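Local coordinates for protein CCMAN5 (Cellulosimicrobium cellulans, PDB 2XSG) that acts as an alpha-mannosidase of glycoside hydrolase family 92 with a bound calcium ion, and can be used to generate mannose-6-phosphate on yeast-made glycoproteins, at residues D14-T19 with Y52-S57; D26-Q31 with K38-T43; R461-Y466 with Y545-M550. All coordinates share one frame; numbering follows the deposited sequence.

Interaction 1 of 3, residues D14-T19 with Y52-S57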
loop_
_atom_site.group_PDB
_atom_site.type_symbol
_atom_site.label_atom_id
_atom_site.label_comp_id
_atom_site.label_asym_id
_atom_site.label_seq_id
_atom_site.Cartn_x
_atom_site.Cartn_y
_atom_site.Cartn_z
ATOM N N ASP A 14 -8.237 -14.106 -1.083
ATOM C CA ASP A 14 -8.038 -14.382 -2.499
ATOM C C ASP A 14 -6.880 -13.515 -3.029
ATOM O O ASP A 14 -7.086 -12.343 -3.389
ATOM C CB ASP A 14 -9.340 -14.108 -3.275
ATOM C CG ASP A 14 -9.270 -14.535 -4.745
ATOM O OD1 ASP A 14 -8.163 -14.789 -5.291
ATOM O OD2 ASP A 14 -10.350 -14.578 -5.372
ATOM N N VAL A 15 -5.679 -14.098 -3.107
ATOM C CA VAL A 15 -4.493 -13.340 -3.523
ATOM C C VAL A 15 -4.525 -12.910 -5.001
ATOM O O VAL A 15 -3.641 -12.197 -5.461
ATOM C CB VAL A 15 -3.150 -14.071 -3.215
ATOM C CG1 VAL A 15 -3.015 -14.405 -1.727
ATOM C CG2 VAL A 15 -2.981 -15.326 -4.089
ATOM N N PHE A 16 -5.537 -13.348 -5.746
ATOM C CA PHE A 16 -5.636 -12.966 -7.152
ATOM C C PHE A 16 -6.463 -11.714 -7.369
ATOM O O PHE A 16 -6.445 -11.132 -8.450
ATOM C CB PHE A 16 -6.163 -14.121 -7.993
ATOM C CG PHE A 16 -5.194 -15.255 -8.101
ATOM C CD1 PHE A 16 -4.034 -15.126 -8.862
ATOM C CD2 PHE A 16 -5.445 -16.446 -7.444
ATOM C CE1 PHE A 16 -3.123 -16.173 -8.960
ATOM C CE2 PHE A 16 -4.544 -17.505 -7.531
ATOM C CZ PHE A 16 -3.385 -17.372 -8.294
ATOM N N VAL A 17 -7.160 -11.282 -6.327
ATOM C CA VAL A 17 -7.927 -10.054 -6.403
ATOM C C VAL A 17 -6.986 -8.897 -6.696
ATOM O O VAL A 17 -6.005 -8.688 -5.976
ATOM C CB VAL A 17 -8.738 -9.809 -5.123
ATOM C CG1 VAL A 17 -9.218 -8.329 -5.046
ATOM C CG2 VAL A 17 -9.918 -10.796 -5.085
ATOM N N GLY A 18 -7.287 -8.165 -7.763
ATOM C CA GLY A 18 -6.475 -7.015 -8.156
ATOM C C GLY A 18 -5.250 -7.326 -9.027
ATOM O O GLY A 18 -4.443 -6.433 -9.283
ATOM N N THR A 19 -5.119 -8.573 -9.487
ATOM C CA THR A 19 -3.945 -9.008 -10.277
ATOM C C THR A 19 -4.151 -8.979 -11.805
ATOM O O THR A 19 -3.255 -9.373 -12.565
ATOM C CB THR A 19 -3.470 -10.415 -9.866
ATOM O OG1 THR A 19 -4.492 -11.377 -10.183
ATOM C CG2 THR A 19 -3.126 -10.473 -8.344
ATOM N N TYR A 52 2.895 -9.682 -12.823
ATOM C CA TYR A 52 1.872 -10.705 -13.133
ATOM C C TYR A 52 0.554 -10.078 -13.573
ATOM O O TYR A 52 -0.075 -9.323 -12.820
ATOM C CB TYR A 52 1.645 -11.593 -11.896
ATOM C CG TYR A 52 0.566 -12.652 -12.014
ATOM C CD1 TYR A 52 -0.796 -12.326 -11.883
ATOM C CD2 TYR A 52 0.905 -13.985 -12.213
ATOM C CE1 TYR A 52 -1.781 -13.294 -11.983
ATOM C CE2 TYR A 52 -0.064 -14.972 -12.290
ATOM C CZ TYR A 52 -1.410 -14.625 -12.176
ATOM O OH TYR A 52 -2.363 -15.623 -12.266
ATOM N N ASP A 53 0.134 -10.361 -14.802
ATOM C CA ASP A 53 -1.206 -9.974 -15.250
ATOM C C ASP A 53 -2.080 -11.214 -15.395
ATOM O O ASP A 53 -1.777 -12.109 -16.214
ATOM C CB ASP A 53 -1.140 -9.178 -16.565
ATOM C CG ASP A 53 -2.510 -9.013 -17.236
ATOM O OD1 ASP A 53 -3.565 -9.174 -16.573
ATOM O OD2 ASP A 53 -2.525 -8.726 -18.453
ATOM N N TYR A 54 -3.175 -11.254 -14.630
ATOM C CA TYR A 54 -4.104 -12.424 -14.609
ATOM C C TYR A 54 -4.591 -12.834 -16.008
ATOM O O TYR A 54 -4.862 -14.023 -16.261
ATOM C CB TYR A 54 -5.325 -12.159 -13.706
ATOM C CG TYR A 54 -6.113 -13.417 -13.335
ATOM C CD1 TYR A 54 -7.187 -13.872 -14.125
ATOM C CD2 TYR A 54 -5.755 -14.177 -12.213
ATOM C CE1 TYR A 54 -7.890 -15.050 -13.775
ATOM C CE2 TYR A 54 -6.454 -15.354 -11.865
ATOM C CZ TYR A 54 -7.504 -15.770 -12.642
ATOM O OH TYR A 54 -8.173 -16.914 -12.284
ATOM N N ALA A 55 -4.728 -11.852 -16.898
ATOM C CA ALA A 55 -5.279 -12.093 -18.229
ATOM C C ALA A 55 -4.317 -12.856 -19.133
ATOM O O ALA A 55 -4.742 -13.334 -20.190
ATOM C CB ALA A 55 -5.708 -10.779 -18.898
ATOM N N GLN A 56 -3.047 -12.992 -18.721
ATOM C CA GLN A 56 -2.029 -13.656 -19.553
ATOM C C GLN A 56 -2.096 -15.188 -19.469
ATOM O O GLN A 56 -2.861 -15.756 -18.679
ATOM C CB GLN A 56 -0.628 -13.164 -19.210
ATOM C CG GLN A 56 -0.427 -11.667 -19.282
ATOM C CD GLN A 56 -0.584 -11.116 -20.677
ATOM O OE1 GLN A 56 0.078 -11.565 -21.612
ATOM N NE2 GLN A 56 -1.440 -10.116 -20.822
ATOM N N SER A 57 -1.305 -15.858 -20.302
ATOM C CA SER A 57 -1.369 -17.311 -20.363
ATOM C C SER A 57 0.014 -17.954 -20.444
ATOM O O SER A 57 0.129 -19.168 -20.661
ATOM C CB SER A 57 -2.259 -17.767 -21.518
ATOM O OG SER A 57 -1.797 -17.242 -22.747
#
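With CG anti to its backbone N (chi1 -164°), Tyr54 lays its ring alongside the 14-19 loop, while Phe16, whose CG is anti to its own carbonyl carbon, turns its ring to meet it. The two form an offset edge-to-face pair with planes at 71°, the CD2-CE2 edge of Tyr54 directed at the Phe16 face. Closest approach is 3.9 Å, from Tyr54 CE2 to Phe16 CD1. Phe16 CE1 also lies 3.4 Å from Tyr52 OH, a hydroxyl hydrogen-bonded to Glu106. Both loops belong to the N-terminal domain of the family 92 enzyme and are built from beta turns: type I then type II in 14-19, and type I over Asp53 to Gln56. Asp14 and Asp53 each close an Asx turn, OD1 accepting from Phe16 N and Ala55 N respectively, and Asp53 OD1 additionally takes the N-H of Gly21. Thr19 holds OG1 in the crowded position between N and carbonyl carbon, from where it donates to a lone pair of Phe16 O at 2.6 Å; Thr19 N grips the same oxygen at 3.1 Å. Directly across, Tyr54 N donates to Thr19 O over 2.8 Å, reaching it from 36° above the carbonyl plane, and Asp53 CA approaches that oxygen to 3.4 Å.

Interaction 2 of 3, residues D26-Q31 with K38-T43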
loop_
_atom_site.group_PDB
_atom_site.type_symbol
_atom_site.label_atom_id
_atom_site.label_comp_id
_atom_site.label_asym_id
_atom_site.label_seq_id
_atom_site.Cartn_x
_atom_site.Cartn_y
_atom_site.Cartn_z
ATOM N N ASP A 26 -1.840 -5.258 -7.895
ATOM C CA ASP A 26 -1.415 -6.145 -6.820
ATOM C C ASP A 26 -0.876 -7.467 -7.360
ATOM O O ASP A 26 -1.018 -7.781 -8.553
ATOM C CB ASP A 26 -2.570 -6.389 -5.849
ATOM C CG ASP A 26 -2.761 -5.242 -4.883
ATOM O OD1 ASP A 26 -1.738 -4.643 -4.416
ATOM O OD2 ASP A 26 -3.928 -4.930 -4.596
ATOM N N MET A 27 -0.259 -8.236 -6.476
ATOM C CA MET A 27 0.450 -9.444 -6.880
ATOM C C MET A 27 -0.103 -10.698 -6.193
ATOM O O MET A 27 -0.545 -10.631 -5.054
ATOM C CB MET A 27 1.945 -9.294 -6.561
ATOM C CG MET A 27 2.268 -9.235 -5.064
ATOM S SD MET A 27 3.973 -8.724 -4.771
ATOM C CE MET A 27 3.805 -6.941 -5.017
ATOM N N PRO A 28 -0.060 -11.851 -6.882
ATOM C CA PRO A 28 -0.385 -13.104 -6.207
ATOM C C PRO A 28 0.827 -13.708 -5.468
ATOM O O PRO A 28 0.738 -14.814 -4.941
ATOM C CB PRO A 28 -0.792 -14.007 -7.364
ATOM C CG PRO A 28 0.120 -13.563 -8.481
ATOM C CD PRO A 28 0.274 -12.062 -8.307
ATOM N N ALA A 29 1.938 -12.972 -5.424
ATOM C CA ALA A 29 3.218 -13.450 -4.856
ATOM C C ALA A 29 3.120 -14.114 -3.486
ATOM O O ALA A 29 2.372 -13.656 -2.603
ATOM C CB ALA A 29 4.223 -12.302 -4.786
ATOM N N ALA A 30 3.897 -15.175 -3.302
ATOM C CA ALA A 30 4.021 -15.787 -1.981
ATOM C C ALA A 30 4.779 -14.819 -1.069
ATOM O O ALA A 30 5.881 -14.370 -1.405
ATOM C CB ALA A 30 4.743 -17.134 -2.064
ATOM N N GLN A 31 4.167 -14.460 0.054
ATOM C CA GLN A 31 4.809 -13.535 0.982
ATOM C C GLN A 31 4.321 -13.689 2.415
ATOM O O GLN A 31 3.169 -14.073 2.646
ATOM C CB GLN A 31 4.674 -12.078 0.499
ATOM C CG GLN A 31 3.259 -11.612 0.146
ATOM C CD GLN A 31 3.285 -10.348 -0.684
ATOM O OE1 GLN A 31 4.324 -9.996 -1.224
ATOM N NE2 GLN A 31 2.148 -9.678 -0.820
ATOM N N LYS A 38 9.213 -11.530 -1.747
ATOM C CA LYS A 38 7.919 -11.524 -2.422
ATOM C C LYS A 38 8.116 -12.344 -3.671
ATOM O O LYS A 38 8.666 -11.842 -4.658
ATOM C CB LYS A 38 7.493 -10.091 -2.785
ATOM C CG LYS A 38 7.151 -9.204 -1.565
ATOM C CD LYS A 38 6.748 -7.793 -1.984
ATOM C CE LYS A 38 5.475 -7.354 -1.288
ATOM N NZ LYS A 38 5.644 -6.988 0.117
ATOM N N VAL A 39 7.691 -13.611 -3.622
ATOM C CA VAL A 39 8.043 -14.564 -4.668
ATOM C C VAL A 39 6.889 -14.555 -5.671
ATOM O O VAL A 39 5.881 -15.252 -5.494
ATOM C CB VAL A 39 8.307 -15.969 -4.117
ATOM C CG1 VAL A 39 9.076 -16.801 -5.131
ATOM C CG2 VAL A 39 9.067 -15.903 -2.797
ATOM N N ASN A 40 7.050 -13.721 -6.693
ATOM C CA ASN A 40 5.974 -13.405 -7.640
ATOM C C ASN A 40 6.205 -14.086 -8.968
ATOM O O ASN A 40 7.259 -13.876 -9.584
ATOM C CB ASN A 40 5.891 -11.894 -7.873
ATOM C CG ASN A 40 4.539 -11.451 -8.437
ATOM O OD1 ASN A 40 4.479 -10.571 -9.300
ATOM N ND2 ASN A 40 3.454 -12.067 -7.964
ATOM N N PRO A 41 5.219 -14.888 -9.430
ATOM C CA PRO A 41 5.303 -15.386 -10.789
ATOM C C PRO A 41 5.375 -14.202 -11.747
ATOM O O PRO A 41 4.835 -13.147 -11.427
ATOM C CB PRO A 41 3.958 -16.126 -10.972
ATOM C CG PRO A 41 3.036 -15.530 -9.911
ATOM C CD PRO A 41 3.964 -15.301 -8.767
ATOM N N ARG A 42 6.038 -14.370 -12.893
ATOM C CA ARG A 42 6.103 -13.327 -13.915
ATOM C C ARG A 42 5.412 -13.741 -15.199
ATOM O O ARG A 42 5.858 -14.668 -15.867
ATOM C CB ARG A 42 7.558 -12.974 -14.235
ATOM C CG ARG A 42 7.731 -11.651 -14.993
ATOM C CD ARG A 42 9.192 -11.171 -14.867
ATOM N NE ARG A 42 9.387 -9.764 -15.243
ATOM C CZ ARG A 42 9.107 -8.717 -14.463
ATOM N NH1 ARG A 42 8.568 -8.901 -13.265
ATOM N NH2 ARG A 42 9.335 -7.475 -14.900
ATOM N N THR A 43 4.349 -13.044 -15.577
ATOM C CA THR A 43 3.674 -13.396 -16.831
ATOM C C THR A 43 4.424 -12.843 -18.044
ATOM O O THR A 43 5.262 -11.953 -17.915
ATOM C CB THR A 43 2.180 -12.975 -16.871
ATOM O OG1 THR A 43 2.054 -11.557 -16.746
ATOM C CG2 THR A 43 1.394 -13.654 -15.765
#
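The flat groups that carry this contact are the facing peptide carbonyls of Ala30 and Val39: Val39 N lies in the plane of the Ala30 carbonyl, whereas Ala30 N stands 43° above that of Val39. Together they make one antiparallel beta bridge, a hydrogen-bonded pair by which the 26-31 loop joins the chain at Val39, beside strand 40-44, an outermost strand of its small antiparallel sheet. Both N-O distances, Val39 N to Ala30 O and Ala30 N to Val39 O, are 3.0 Å, but the first bond is nearly straight (175°) and the second bent (146°). Val39 O is shared with the CA-H of Ala29, its CA 3.3 Å away. Lys38 and Asn40 turn their backbone bonds the other way, to His64 and to Thr63 at the end of strand 58-63. Beyond the bridge, the rings of Pro28 and Pro41 cross obliquely and touch rim to rim, CG to CG at 3.8 Å. The methyl of Ala30 and the side chain of Val39 both rest on Val138 of strand 133-140. Lys38 bends at chi3 and chi4 to reach Asp68, with which NZ forms a salt bridge, and the curved chain crosses Met27 at about a right angle, SD resting 4.0 Å from Lys38 CE.

Interaction 3 of 3, residues R461-Y466 with Y545-M550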
loop_
_atom_site.group_PDB
_atom_site.type_symbol
_atom_site.label_atom_id
_atom_site.label_comp_id
_atom_site.label_asym_id
_atom_site.label_seq_id
_atom_site.Cartn_x
_atom_site.Cartn_y
_atom_site.Cartn_z
ATOM N N ARG A 461 1.196 21.740 1.990
ATOM C CA ARG A 461 2.062 22.290 3.013
ATOM C C ARG A 461 1.261 22.565 4.291
ATOM O O ARG A 461 1.780 22.436 5.407
ATOM C CB ARG A 461 2.758 23.570 2.511
ATOM C CG ARG A 461 3.634 24.281 3.542
ATOM C CD ARG A 461 4.698 25.132 2.875
ATOM N NE ARG A 461 5.686 24.284 2.203
ATOM C CZ ARG A 461 6.478 24.663 1.205
ATOM N NH1 ARG A 461 6.441 25.909 0.743
ATOM N NH2 ARG A 461 7.318 23.791 0.665
ATOM N N GLY A 462 0.008 22.956 4.125
ATOM C CA GLY A 462 -0.854 23.229 5.265
ATOM C C GLY A 462 -0.960 22.000 6.146
ATOM O O GLY A 462 -0.760 22.082 7.359
ATOM N N TYR A 463 -1.256 20.853 5.533
ATOM C CA TYR A 463 -1.359 19.606 6.284
ATOM C C TYR A 463 0.017 19.174 6.854
ATOM O O TYR A 463 0.105 18.732 7.997
ATOM C CB TYR A 463 -1.970 18.509 5.412
ATOM C CG TYR A 463 -2.808 17.488 6.155
ATOM C CD1 TYR A 463 -2.518 17.129 7.480
ATOM C CD2 TYR A 463 -3.881 16.855 5.528
ATOM C CE1 TYR A 463 -3.286 16.191 8.167
ATOM C CE2 TYR A 463 -4.654 15.892 6.214
ATOM C CZ TYR A 463 -4.343 15.569 7.532
ATOM O OH TYR A 463 -5.090 14.630 8.226
ATOM N N ASP A 464 1.079 19.314 6.063
ATOM C CA ASP A 464 2.436 19.028 6.541
ATOM C C ASP A 464 2.791 19.838 7.766
ATOM O O ASP A 464 3.374 19.299 8.712
ATOM C CB ASP A 464 3.471 19.325 5.460
ATOM C CG ASP A 464 3.563 18.224 4.422
ATOM O OD1 ASP A 464 3.143 17.075 4.711
ATOM O OD2 ASP A 464 4.062 18.513 3.323
ATOM N N GLN A 465 2.444 21.130 7.735
ATOM C CA GLN A 465 2.755 22.040 8.834
ATOM C C GLN A 465 1.922 21.755 10.079
ATOM O O GLN A 465 2.449 21.817 11.212
ATOM C CB GLN A 465 2.624 23.500 8.403
ATOM C CG GLN A 465 3.690 23.962 7.420
ATOM C CD GLN A 465 3.466 25.402 6.979
ATOM O OE1 GLN A 465 2.334 25.811 6.767
ATOM N NE2 GLN A 465 4.543 26.181 6.870
ATOM N N TYR A 466 0.648 21.415 9.888
ATOM C CA TYR A 466 -0.122 20.889 11.008
ATOM C C TYR A 466 0.629 19.714 11.673
ATOM O O TYR A 466 0.791 19.685 12.889
ATOM C CB TYR A 466 -1.574 20.472 10.631
ATOM C CG TYR A 466 -2.187 19.617 11.727
ATOM C CD1 TYR A 466 -2.595 20.183 12.940
ATOM C CD2 TYR A 466 -2.276 18.227 11.581
ATOM C CE1 TYR A 466 -3.107 19.382 13.976
ATOM C CE2 TYR A 466 -2.784 17.424 12.596
ATOM C CZ TYR A 466 -3.196 18.003 13.788
ATOM O OH TYR A 466 -3.696 17.203 14.782
ATOM N N TYR A 545 -8.892 19.018 1.465
ATOM C CA TYR A 545 -7.590 18.451 1.838
ATOM C C TYR A 545 -7.149 18.725 3.271
ATOM O O TYR A 545 -6.581 17.840 3.944
ATOM C CB TYR A 545 -6.483 18.881 0.867
ATOM C CG TYR A 545 -5.260 17.990 0.907
ATOM C CD1 TYR A 545 -4.204 18.247 1.790
ATOM C CD2 TYR A 545 -5.150 16.891 0.056
ATOM C CE1 TYR A 545 -3.071 17.426 1.818
ATOM C CE2 TYR A 545 -4.013 16.065 0.076
ATOM C CZ TYR A 545 -2.993 16.333 0.960
ATOM O OH TYR A 545 -1.887 15.509 0.970
ATOM N N ASP A 546 -7.412 19.941 3.745
ATOM C CA ASP A 546 -6.898 20.340 5.043
ATOM C C ASP A 546 -7.791 19.799 6.151
ATOM O O ASP A 546 -8.504 20.537 6.845
ATOM C CB ASP A 546 -6.640 21.861 5.075
ATOM C CG ASP A 546 -5.438 22.246 4.224
ATOM O OD1 ASP A 546 -4.581 21.356 3.987
ATOM O OD2 ASP A 546 -5.340 23.408 3.793
ATOM N N ALA A 547 -7.754 18.466 6.270
ATOM C CA ALA A 547 -8.696 17.718 7.081
ATOM C C ALA A 547 -8.502 17.878 8.593
ATOM O O ALA A 547 -9.298 17.347 9.378
ATOM C CB ALA A 547 -8.683 16.231 6.685
ATOM N N TYR A 548 -7.458 18.616 8.970
ATOM C CA TYR A 548 -7.160 18.978 10.356
ATOM C C TYR A 548 -7.939 20.215 10.817
ATOM O O TYR A 548 -7.798 20.650 11.966
ATOM C CB TYR A 548 -5.653 19.232 10.513
ATOM C CG TYR A 548 -5.118 20.290 9.560
ATOM C CD1 TYR A 548 -4.981 21.613 9.956
ATOM C CD2 TYR A 548 -4.768 19.954 8.250
ATOM C CE1 TYR A 548 -4.518 22.583 9.071
ATOM C CE2 TYR A 548 -4.308 20.897 7.372
ATOM C CZ TYR A 548 -4.170 22.209 7.786
ATOM O OH TYR A 548 -3.716 23.132 6.880
ATOM N N ASP A 549 -8.742 20.794 9.922
ATOM C CA ASP A 549 -9.527 21.987 10.264
ATOM C C ASP A 549 -10.795 22.184 9.426
ATOM O O ASP A 549 -10.957 23.193 8.709
ATOM C CB ASP A 549 -8.652 23.250 10.226
ATOM C CG ASP A 549 -9.031 24.247 11.317
ATOM O OD1 ASP A 549 -10.198 24.231 11.772
ATOM O OD2 ASP A 549 -8.166 25.049 11.711
ATOM N N MET A 550 -11.694 21.217 9.560
ATOM C CA MET A 550 -13.019 21.266 8.980
ATOM C C MET A 550 -13.803 22.456 9.497
ATOM O O MET A 550 -14.590 23.012 8.762
ATOM C CB MET A 550 -13.784 19.959 9.258
ATOM C CG MET A 550 -13.340 18.763 8.381
ATOM S SD MET A 550 -13.618 19.075 6.629
ATOM C CE MET A 550 -15.411 19.037 6.551
#
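A buried aromatic cluster of four tyrosines joins helix 455-474 to the turn that leads into helix 550-556, within the catalytic domain, probably of the (alpha/alpha)6 type usual for this clan. Tyr548 touches both Tyr463 and Tyr466. Its CG takes the crowded position between N and carbonyl carbon (chi1 56°), sending the ring along the helix surface. Tyr466 lies nearly parallel to it, planes at 6°, but the rings run in opposite directions and barely overlap; instead each methylene sits on the other's face, a reciprocal CH-pi pair with Tyr466 CB 3.7 Å from the Tyr548 centroid and Tyr548 CB 3.8 Å from that of Tyr466. Tyr463 receives Tyr548 CD2 over one face, 3.7 Å from its CD1, with the planes inclined at 52°. Tyr463 CD2 meets Tyr545 CE1 at 3.8 Å and Tyr545 O at 3.3 Å. The hydroxyls of Tyr463, Tyr466 and Tyr548 hydrogen-bond to the backbone carbonyls of Ala682, Gly683 and Ala488. An alanine at Tyr548 would remove the ring that packs against both Tyr463 and Tyr466, and the bond to Ala488, and would probably loosen the turn on the helix. Gly462 leaves room for this phenol: a CB there would clash with Tyr548 OH, which already lies 3.1 Å from Gly462 C.

Interaction 2 is nested inside the chain loop closed by interaction 1, and their centres are 9 Å apart. They share a boundary: Asp53 N lies 3.0 Å from Thr43 OG1 and Gly18 O 3.2 Å from Asp26 N, both hydrogen-bonded, while Tyr52 CD2 packs on Pro41 CG at 3.5 Å. Interaction 3 lies across the chain's centre in the catalytic domain, its centre 37 Å from either of the others, with nearest atoms about 21 Å from interaction 2. Even so, the side chains of Met27 and Tyr545 come within about 12 and 11 Å of bound bis-tris propane. Tyr545 is also about 12 Å from the calcium held by Asn588, Glu589 and Asp662. These distances are too long for direct contact; ligand and calcium probably mark the active-site region.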